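Local coordinates for probable cell division protein WhiA (Thermotoga maritima, PDB 3HYI) that is probably involved in cell division and chromosome segregation, and joins a degenerate LAGLIDADG homing-endonuclease domain to a C-terminal DNA-binding helix-turn-helix domain, at residues I29-L33 / S98-P104; G34-R39 / G117-G122; L234-M239 / I287-D293. All coordinates share one frame. Numbering follows the deposited sequence.

Contact 1 of 3, residues I29-L33 / S98-P104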
loop_
_atom_site.group_PDB
_atom_site.type_symbol
_atom_site.label_atom_id
_atom_site.label_comp_id
_atom_site.label_asym_id
_atom_site.label_seq_id
_atom_site.Cartn_x
_atom_site.Cartn_y
_atom_site.Cartn_z
ATOM N N ILE A 29 -31.670 9.208 -4.354
ATOM C CA ILE A 29 -31.495 10.650 -4.155
ATOM C C ILE A 29 -30.294 10.930 -3.247
ATOM O O ILE A 29 -29.581 11.915 -3.447
ATOM C CB ILE A 29 -32.769 11.305 -3.579
ATOM C CG1 ILE A 29 -33.867 11.358 -4.648
ATOM C CG2 ILE A 29 -32.484 12.712 -3.082
ATOM C CD1 ILE A 29 -35.242 11.660 -4.097
ATOM N N SER A 30 -30.072 10.060 -2.263
ATOM C CA SER A 30 -28.914 10.177 -1.378
ATOM C C SER A 30 -27.611 10.024 -2.162
ATOM O O SER A 30 -26.667 10.792 -1.961
ATOM C CB SER A 30 -28.983 9.140 -0.252
ATOM O OG SER A 30 -27.930 9.321 0.679
ATOM N N GLU A 31 -27.560 9.044 -3.060
ATOM C CA GLU A 31 -26.382 8.869 -3.918
ATOM C C GLU A 31 -26.199 10.039 -4.883
ATOM O O GLU A 31 -25.070 10.458 -5.137
ATOM C CB GLU A 31 -26.445 7.557 -4.700
ATOM C CG GLU A 31 -25.226 7.337 -5.593
ATOM C CD GLU A 31 -25.229 6.002 -6.293
ATOM O OE1 GLU A 31 -24.376 5.810 -7.181
ATOM O OE2 GLU A 31 -26.081 5.149 -5.968
ATOM N N LEU A 32 -27.303 10.550 -5.423
ATOM C CA LEU A 32 -27.266 11.731 -6.289
ATOM C C LEU A 32 -26.719 12.939 -5.532
ATOM O O LEU A 32 -25.912 13.695 -6.068
ATOM C CB LEU A 32 -28.660 12.042 -6.839
ATOM C CG LEU A 32 -28.761 13.205 -7.834
ATOM C CD1 LEU A 32 -27.969 12.912 -9.107
ATOM C CD2 LEU A 32 -30.220 13.508 -8.159
ATOM N N LEU A 33 -27.151 13.107 -4.284
ATOM C CA LEU A 33 -26.650 14.183 -3.429
ATOM C C LEU A 33 -25.135 14.086 -3.265
ATOM O O LEU A 33 -24.449 15.107 -3.222
ATOM C CB LEU A 33 -27.333 14.151 -2.056
ATOM C CG LEU A 33 -27.048 15.344 -1.138
ATOM C CD1 LEU A 33 -27.708 16.610 -1.680
ATOM C CD2 LEU A 33 -27.513 15.053 0.284
ATOM N N SER A 98 -36.714 18.047 -4.688
ATOM C CA SER A 98 -36.651 16.716 -4.084
ATOM C C SER A 98 -35.215 16.221 -3.881
ATOM O O SER A 98 -34.945 15.484 -2.929
ATOM C CB SER A 98 -37.422 15.712 -4.946
ATOM O OG SER A 98 -36.861 15.622 -6.246
ATOM N N PHE A 99 -34.303 16.623 -4.769
ATOM C CA PHE A 99 -32.882 16.262 -4.655
ATOM C C PHE A 99 -32.275 16.680 -3.310
ATOM O O PHE A 99 -31.436 15.964 -2.757
ATOM C CB PHE A 99 -32.037 16.913 -5.764
ATOM C CG PHE A 99 -32.346 16.444 -7.170
ATOM C CD1 PHE A 99 -31.771 17.106 -8.249
ATOM C CD2 PHE A 99 -33.191 15.364 -7.430
ATOM C CE1 PHE A 99 -32.023 16.708 -9.554
ATOM C CE2 PHE A 99 -33.447 14.962 -8.739
ATOM C CZ PHE A 99 -32.862 15.635 -9.799
ATOM N N MET A 100 -32.683 17.843 -2.804
ATOM C CA MET A 100 -32.071 18.440 -1.611
ATOM C C MET A 100 -32.795 18.126 -0.297
ATOM O O MET A 100 -32.370 18.588 0.763
ATOM C CB MET A 100 -31.988 19.963 -1.780
ATOM C CG MET A 100 -31.231 20.431 -3.022
ATOM S SD MET A 100 -29.501 19.916 -3.068
ATOM C CE MET A 100 -29.620 18.349 -3.908
ATOM N N VAL A 101 -33.869 17.340 -0.355
ATOM C CA VAL A 101 -34.683 17.053 0.831
ATOM C C VAL A 101 -34.104 15.929 1.706
ATOM O O VAL A 101 -34.425 15.839 2.891
ATOM C CB VAL A 101 -36.146 16.719 0.435
ATOM C CG1 VAL A 101 -37.000 16.443 1.665
ATOM C CG2 VAL A 101 -36.750 17.861 -0.369
ATOM N N ILE A 102 -33.248 15.085 1.132
ATOM C CA ILE A 102 -32.690 13.935 1.862
ATOM C C ILE A 102 -31.613 14.334 2.879
ATOM O O ILE A 102 -30.785 15.208 2.617
ATOM C CB ILE A 102 -32.125 12.847 0.891
ATOM C CG1 ILE A 102 -33.075 11.647 0.807
ATOM C CG2 ILE A 102 -30.766 12.330 1.355
ATOM C CD1 ILE A 102 -34.381 11.937 0.100
ATOM N N GLU A 103 -31.656 13.688 4.045
ATOM C CA GLU A 103 -30.598 13.785 5.054
ATOM C C GLU A 103 -29.749 12.510 4.974
ATOM O O GLU A 103 -30.125 11.478 5.533
ATOM C CB GLU A 103 -31.194 13.972 6.454
ATOM C CG GLU A 103 -31.399 15.437 6.836
ATOM C CD GLU A 103 -32.348 15.627 8.007
ATOM O OE1 GLU A 103 -33.478 15.094 7.954
ATOM O OE2 GLU A 103 -31.974 16.325 8.975
ATOM N N PRO A 104 -28.596 12.584 4.282
ATOM C CA PRO A 104 -27.870 11.385 3.861
ATOM C C PRO A 104 -27.161 10.627 4.983
ATOM O O PRO A 104 -26.846 9.455 4.812
ATOM C CB PRO A 104 -26.840 11.938 2.870
ATOM C CG PRO A 104 -26.582 13.313 3.343
ATOM C CD PRO A 104 -27.887 13.815 3.889
#
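This is a buried, essentially apolar helix-to-loop contact in the degenerate LAGLIDADG homing-endonuclease domain. Residues 29-33 lie on helix 25-39, whose Leu-32 and Leu-33 open the sequence that corresponds to the LAGLIDADG motif. Residues 98-104 belong to the loop that leads from strand 88-94 to helix 108-122, the second helix of the motif pair, so the connection between the two halves of the domain wraps along one side of the first motif helix. No hydrogen bond crosses the interface; 478 Å² is buried by side-chain packing. Ile-29 points its CB at the loop and brings CG2 to 3.4 Å from Phe-99 O and 3.8 Å from Ile-102 CD1. One turn on, Leu-33 spreads its two methyls over different parts of the loop: CD1 meets Met-100 CE at 3.4 Å, while CD2 rests 3.6 Å from Pro-104 CG. Although the CB of Met-100 points away from the helix, its long side chain curls back to make that contact. Ile-102 reaches Ile-29 through CD1, and its CG2 lies 3.9 Å from Ser-30 CA. Ser-30 OG lies against Pro-104 but is hydrogen-bonded to Leu-110 O on helix 108-122. Glu-31 faces away from the loop and forms salt bridges with Arg-61 and Arg-116. The aromatic ring of Phe-99 is covered on one face by Leu-32 in a CH-pi contact: Leu-32 CD2 lies 3.5 Å from the centroid of the Phe-99 ring and only 9° off its normal.

Contact 2 of 3, residues G34-R39 / G117-G122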
loop_
_atom_site.group_PDB
_atom_site.type_symbol
_atom_site.label_atom_id
_atom_site.label_comp_id
_atom_site.label_asym_id
_atom_site.label_seq_id
_atom_site.Cartn_x
_atom_site.Cartn_y
_atom_site.Cartn_z
ATOM N N GLY A 34 -24.624 12.857 -3.183
ATOM C CA GLY A 34 -23.185 12.606 -3.165
ATOM C C GLY A 34 -22.496 13.156 -4.402
ATOM O O GLY A 34 -21.462 13.814 -4.300
ATOM N N PHE A 35 -23.075 12.876 -5.568
ATOM C CA PHE A 35 -22.620 13.459 -6.836
ATOM C C PHE A 35 -22.704 14.985 -6.801
ATOM O O PHE A 35 -21.759 15.674 -7.192
ATOM C CB PHE A 35 -23.468 12.948 -8.009
ATOM C CG PHE A 35 -22.997 11.644 -8.600
ATOM C CD1 PHE A 35 -22.141 11.635 -9.695
ATOM C CD2 PHE A 35 -23.443 10.431 -8.093
ATOM C CE1 PHE A 35 -21.714 10.432 -10.260
ATOM C CE2 PHE A 35 -23.023 9.225 -8.652
ATOM C CZ PHE A 35 -22.157 9.227 -9.738
ATOM N N ILE A 36 -23.845 15.500 -6.338
ATOM C CA ILE A 36 -24.082 16.945 -6.263
ATOM C C ILE A 36 -23.093 17.638 -5.324
ATOM O O ILE A 36 -22.489 18.645 -5.693
ATOM C CB ILE A 36 -25.521 17.268 -5.799
ATOM C CG1 ILE A 36 -26.540 16.853 -6.863
ATOM C CG2 ILE A 36 -25.672 18.760 -5.501
ATOM C CD1 ILE A 36 -27.982 17.044 -6.434
ATOM N N LYS A 37 -22.935 17.101 -4.116
ATOM C CA LYS A 37 -22.025 17.691 -3.128
ATOM C C LYS A 37 -20.568 17.678 -3.598
ATOM O O LYS A 37 -19.837 18.649 -3.393
ATOM C CB LYS A 37 -22.136 16.966 -1.783
ATOM C CG LYS A 37 -23.445 17.195 -1.023
ATOM C CD LYS A 37 -23.708 18.668 -0.755
ATOM C CE LYS A 37 -24.721 18.856 0.365
ATOM N NZ LYS A 37 -25.246 20.254 0.418
ATOM N N ALA A 38 -20.155 16.582 -4.229
ATOM C CA ALA A 38 -18.769 16.421 -4.673
ATOM C C ALA A 38 -18.454 17.196 -5.956
ATOM O O ALA A 38 -17.447 17.903 -6.023
ATOM C CB ALA A 38 -18.441 14.942 -4.860
ATOM N N ARG A 39 -19.307 17.059 -6.969
ATOM C CA ARG A 39 -19.001 17.588 -8.305
ATOM C C ARG A 39 -20.125 18.388 -8.972
ATOM O O ARG A 39 -20.036 18.711 -10.158
ATOM C CB ARG A 39 -18.568 16.432 -9.218
ATOM C CG ARG A 39 -17.200 15.839 -8.873
ATOM C CD ARG A 39 -16.082 16.876 -9.011
ATOM N NE ARG A 39 -14.750 16.302 -8.829
ATOM C CZ ARG A 39 -14.094 15.590 -9.745
ATOM N NH1 ARG A 39 -14.639 15.335 -10.929
ATOM N NH2 ARG A 39 -12.881 15.119 -9.472
ATOM N N GLY A 117 -21.855 7.786 -4.129
ATOM C CA GLY A 117 -21.901 8.987 -4.956
ATOM C C GLY A 117 -20.667 9.859 -4.801
ATOM O O GLY A 117 -20.098 10.315 -5.793
ATOM N N LEU A 118 -20.261 10.093 -3.553
ATOM C CA LEU A 118 -19.051 10.871 -3.253
ATOM C C LEU A 118 -17.805 10.273 -3.903
ATOM O O LEU A 118 -16.984 10.992 -4.472
ATOM C CB LEU A 118 -18.825 10.962 -1.739
ATOM C CG LEU A 118 -19.674 11.944 -0.928
ATOM C CD1 LEU A 118 -19.282 11.877 0.544
ATOM C CD2 LEU A 118 -19.529 13.371 -1.455
ATOM N N PHE A 119 -17.679 8.955 -3.805
ATOM C CA PHE A 119 -16.518 8.235 -4.307
ATOM C C PHE A 119 -16.467 8.183 -5.829
ATOM O O PHE A 119 -15.416 8.423 -6.428
ATOM C CB PHE A 119 -16.507 6.810 -3.750
ATOM C CG PHE A 119 -15.366 5.978 -4.250
ATOM C CD1 PHE A 119 -15.556 5.058 -5.272
ATOM C CD2 PHE A 119 -14.096 6.126 -3.711
ATOM C CE1 PHE A 119 -14.507 4.292 -5.737
ATOM C CE2 PHE A 119 -13.035 5.360 -4.175
ATOM C CZ PHE A 119 -13.241 4.441 -5.187
ATOM N N LEU A 120 -17.594 7.844 -6.449
ATOM C CA LEU A 120 -17.672 7.776 -7.906
ATOM C C LEU A 120 -17.318 9.115 -8.542
ATOM O O LEU A 120 -16.501 9.175 -9.462
ATOM C CB LEU A 120 -19.070 7.335 -8.364
ATOM C CG LEU A 120 -19.345 5.827 -8.370
ATOM C CD1 LEU A 120 -20.824 5.576 -8.533
ATOM C CD2 LEU A 120 -18.555 5.113 -9.471
ATOM N N SER A 121 -17.922 10.185 -8.036
ATOM C CA SER A 121 -17.800 11.507 -8.648
ATOM C C SER A 121 -16.452 12.177 -8.362
ATOM O O SER A 121 -15.770 12.619 -9.288
ATOM C CB SER A 121 -18.952 12.418 -8.192
ATOM O OG SER A 121 -18.958 12.597 -6.784
ATOM N N GLY A 122 -16.074 12.251 -7.087
ATOM C CA GLY A 122 -14.871 12.982 -6.683
ATOM C C GLY A 122 -13.806 12.179 -5.957
ATOM O O GLY A 122 -12.795 12.740 -5.528
#
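Segments 34-39 and 117-122, on helices 25-39 and 108-122, run in broadly the same direction, crossing at -44° with their axes 7.5 Å apart. Gly-34 and Gly-117 bring their CA atoms within 4.2 Å, and the closest backbone pair there, Gly-34 C to Gly-117 C, is 3.8 Å apart. A CB on Gly-34 would clash with Leu-118 N, and one on Gly-117 would be tight against Gly-34. Both glycines correspond to the first glycine of the motif in this glycine-mediated LAGLIDADG helix pair. Ser-121 is a knob in the hole of Gly-34, Phe-35, Ala-38 and Arg-39; its OG lies 3.1 Å from Ala-38 CB but is hydrogen-bonded within its own helix to Gly-117 O at 2.7 Å. Beside it, Leu-118 CD2 packs 3.9 Å from Ala-38 CB. The Phe-35 ring reaches Leu-120 CB through CZ, also at 3.9 Å. Arg-39 lays its guanidinium face over Ser-121 O and Gly-122 CA, while NH1 hydrogen-bonds to Ser-52 O and His-54. By alignment with the motif, Arg-39 and Gly-122 probably occupy the positions of the metal-binding acids of active enzymes; neither supplies a carboxylate, consistent with a degenerate nuclease whose helix pair survives.

Contact 3 of 3, residues L234-M239 / I287-D293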
loop_
_atom_site.group_PDB
_atom_site.type_symbol
_atom_site.label_atom_id
_atom_site.label_comp_id
_atom_site.label_asym_id
_atom_site.label_seq_id
_atom_site.Cartn_x
_atom_site.Cartn_y
_atom_site.Cartn_z
ATOM N N LEU A 234 48.352 -26.420 13.096
ATOM C CA LEU A 234 49.056 -27.502 12.398
ATOM C C LEU A 234 50.275 -26.985 11.642
ATOM O O LEU A 234 51.351 -27.581 11.707
ATOM C CB LEU A 234 48.114 -28.217 11.424
ATOM C CG LEU A 234 47.051 -29.124 12.045
ATOM C CD1 LEU A 234 45.999 -29.492 11.015
ATOM C CD2 LEU A 234 47.683 -30.380 12.633
ATOM N N ILE A 235 50.095 -25.875 10.929
ATOM C CA ILE A 235 51.171 -25.246 10.161
ATOM C C ILE A 235 52.278 -24.751 11.086
ATOM O O ILE A 235 53.464 -24.919 10.793
ATOM C CB ILE A 235 50.647 -24.052 9.323
ATOM C CG1 ILE A 235 49.731 -24.542 8.200
ATOM C CG2 ILE A 235 51.804 -23.252 8.727
ATOM C CD1 ILE A 235 48.947 -23.428 7.534
ATOM N N LYS A 236 51.877 -24.136 12.197
ATOM C CA LYS A 236 52.820 -23.644 13.199
ATOM C C LYS A 236 53.659 -24.788 13.754
ATOM O O LYS A 236 54.877 -24.666 13.895
ATOM C CB LYS A 236 52.074 -22.940 14.338
ATOM C CG LYS A 236 52.974 -22.450 15.459
ATOM C CD LYS A 236 52.230 -21.550 16.430
ATOM C CE LYS A 236 53.042 -21.323 17.696
ATOM N NZ LYS A 236 52.575 -20.126 18.451
ATOM N N GLU A 237 52.994 -25.899 14.059
ATOM C CA GLU A 237 53.661 -27.082 14.598
ATOM C C GLU A 237 54.611 -27.734 13.587
ATOM O O GLU A 237 55.731 -28.107 13.944
ATOM C CB GLU A 237 52.617 -28.107 15.058
ATOM C CG GLU A 237 53.205 -29.383 15.638
ATOM N N ASN A 238 54.168 -27.847 12.334
ATOM C CA ASN A 238 54.849 -28.683 11.332
ATOM C C ASN A 238 55.847 -27.974 10.408
ATOM O O ASN A 238 56.841 -28.578 10.010
ATOM C CB ASN A 238 53.810 -29.435 10.495
ATOM C CG ASN A 238 53.105 -30.520 11.289
ATOM O OD1 ASN A 238 53.637 -31.613 11.467
ATOM N ND2 ASN A 238 51.907 -30.221 11.775
ATOM N N MET A 239 55.575 -26.719 10.046
ATOM C CA MET A 239 56.492 -25.945 9.187
ATOM C C MET A 239 56.855 -24.551 9.712
ATOM O O MET A 239 57.836 -23.964 9.262
ATOM C CB MET A 239 55.926 -25.819 7.765
ATOM C CG MET A 239 54.608 -25.067 7.654
ATOM S SD MET A 239 54.120 -24.781 5.934
ATOM C CE MET A 239 55.033 -23.286 5.573
ATOM N N ILE A 287 46.654 -25.435 2.734
ATOM C CA ILE A 287 48.032 -25.789 3.092
ATOM C C ILE A 287 48.093 -26.746 4.289
ATOM O O ILE A 287 48.914 -27.660 4.312
ATOM C CB ILE A 287 48.882 -24.526 3.385
ATOM C CG1 ILE A 287 49.179 -23.778 2.080
ATOM C CG2 ILE A 287 50.189 -24.894 4.078
ATOM C CD1 ILE A 287 49.813 -22.419 2.282
ATOM N N ALA A 288 47.215 -26.543 5.269
ATOM C CA ALA A 288 47.213 -27.358 6.489
ATOM C C ALA A 288 46.692 -28.796 6.306
ATOM O O ALA A 288 46.842 -29.618 7.209
ATOM C CB ALA A 288 46.425 -26.649 7.590
ATOM N N GLU A 289 46.078 -29.096 5.157
ATOM C CA GLU A 289 45.603 -30.460 4.854
ATOM C C GLU A 289 46.762 -31.456 4.740
ATOM O O GLU A 289 46.599 -32.650 4.996
ATOM C CB GLU A 289 44.776 -30.473 3.562
ATOM C CG GLU A 289 43.361 -29.940 3.732
ATOM C CD GLU A 289 42.598 -29.846 2.419
ATOM O OE1 GLU A 289 42.807 -30.703 1.531
ATOM O OE2 GLU A 289 41.777 -28.913 2.278
ATOM N N ARG A 290 47.911 -30.941 4.310
ATOM C CA ARG A 290 49.213 -31.603 4.415
ATOM C C ARG A 290 49.391 -32.381 5.719
ATOM O O ARG A 290 49.749 -33.558 5.713
ATOM C CB ARG A 290 50.307 -30.527 4.378
ATOM C CG ARG A 290 51.463 -30.800 3.461
ATOM C CD ARG A 290 52.180 -29.504 3.110
ATOM N NE ARG A 290 51.363 -28.645 2.250
ATOM C CZ ARG A 290 51.834 -27.648 1.502
ATOM N NH1 ARG A 290 53.134 -27.365 1.481
ATOM N NH2 ARG A 290 50.998 -26.930 0.758
ATOM N N PHE A 291 49.131 -31.695 6.830
ATOM C CA PHE A 291 49.603 -32.109 8.150
ATOM C C PHE A 291 48.559 -32.792 9.025
ATOM O O PHE A 291 48.913 -33.479 9.982
ATOM C CB PHE A 291 50.145 -30.888 8.899
ATOM C CG PHE A 291 51.168 -30.107 8.124
ATOM C CD1 PHE A 291 52.323 -30.723 7.660
ATOM C CD2 PHE A 291 50.982 -28.756 7.863
ATOM C CE1 PHE A 291 53.274 -30.006 6.946
ATOM C CE2 PHE A 291 51.929 -28.033 7.149
ATOM C CZ PHE A 291 53.076 -28.660 6.690
ATOM N N GLY A 292 47.280 -32.589 8.720
ATOM C CA GLY A 292 46.213 -33.170 9.527
ATOM C C GLY A 292 44.815 -32.778 9.091
ATOM O O GLY A 292 44.632 -32.041 8.119
ATOM N N ASP A 293 43.830 -33.280 9.831
ATOM C CA ASP A 293 42.418 -33.049 9.534
ATOM C C ASP A 293 42.035 -31.608 9.868
ATOM O O ASP A 293 42.209 -31.169 11.007
ATOM C CB ASP A 293 41.547 -34.016 10.346
ATOM C CG ASP A 293 40.063 -33.865 10.042
ATOM O OD1 ASP A 293 39.639 -34.276 8.939
ATOM O OD2 ASP A 293 39.322 -33.343 10.908
#
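Phe-291 lays one face of its ring over Asn-238, whose CB sits 3.5 Å from the ring centroid and 14° off the normal, a CH-pi contact at the end of helix 207-238. The amide of Asn-238 turns back along its own helix, ND2 donating to Leu-234 O at 2.7 Å; the same oxygen accepts the backbone N of Asn-238 at 2.9 Å. ND2 also comes within 3.4 Å of Phe-291 CB. Met-239 is the first residue to leave helical geometry; its SD lies at the ring edge, 5.2 Å from the Phe-291 centroid, a Met-aromatic contact, and its CG is 4.0 Å from Phe-291 CZ. Deeper in, Ile-235 packs against the end of helix 274-288: its CG1 is 4.0 Å from Ala-288 CB and its CD1 is 4.0 Å from Ile-287 CG2. Leu-234 covers the extended tail beyond, CD1 lying 4.0 Å from Gly-292 CA, where a CB would be tight against the leucine. No hydrogen bond joins the two segments, so apolar and aromatic packing holds them together; around them, Leu-241 and Leu-244 in the loop after helix 207-238 touch Ile-235 and Ile-287, respectively. Within the all-helical C-terminal domain of WhiA, the contact packs the C-terminal end of the predicted helix-turn-helix motif against the last turn of the long helix 207-238, with helix 246-257 between them in the chain.

In the fold
Contacts 1 and 2 are neighbours in the LAGLIDADG-like domain, their centres 12 Å apart. They share helix 25-39, and their segments alternate along the chain, so the loop at 98-104 flanks this helix just before helix 108-122 pairs with its later turns. They touch directly: Met-100 CE lies 3.3 Å from Ile-36 CD1. Contact 3 opens after both have closed, on the opposite side of the chain's centre, 91 Å from contact 1 and 82 Å from contact 2 between centres. It belongs to the all-helical C-terminal domain, between the end of the long helix 207-238 and the end of helix 274-288. The molecule is thus extended, consistent with LAGLIDADG-like and C-terminal domains joined by a linker.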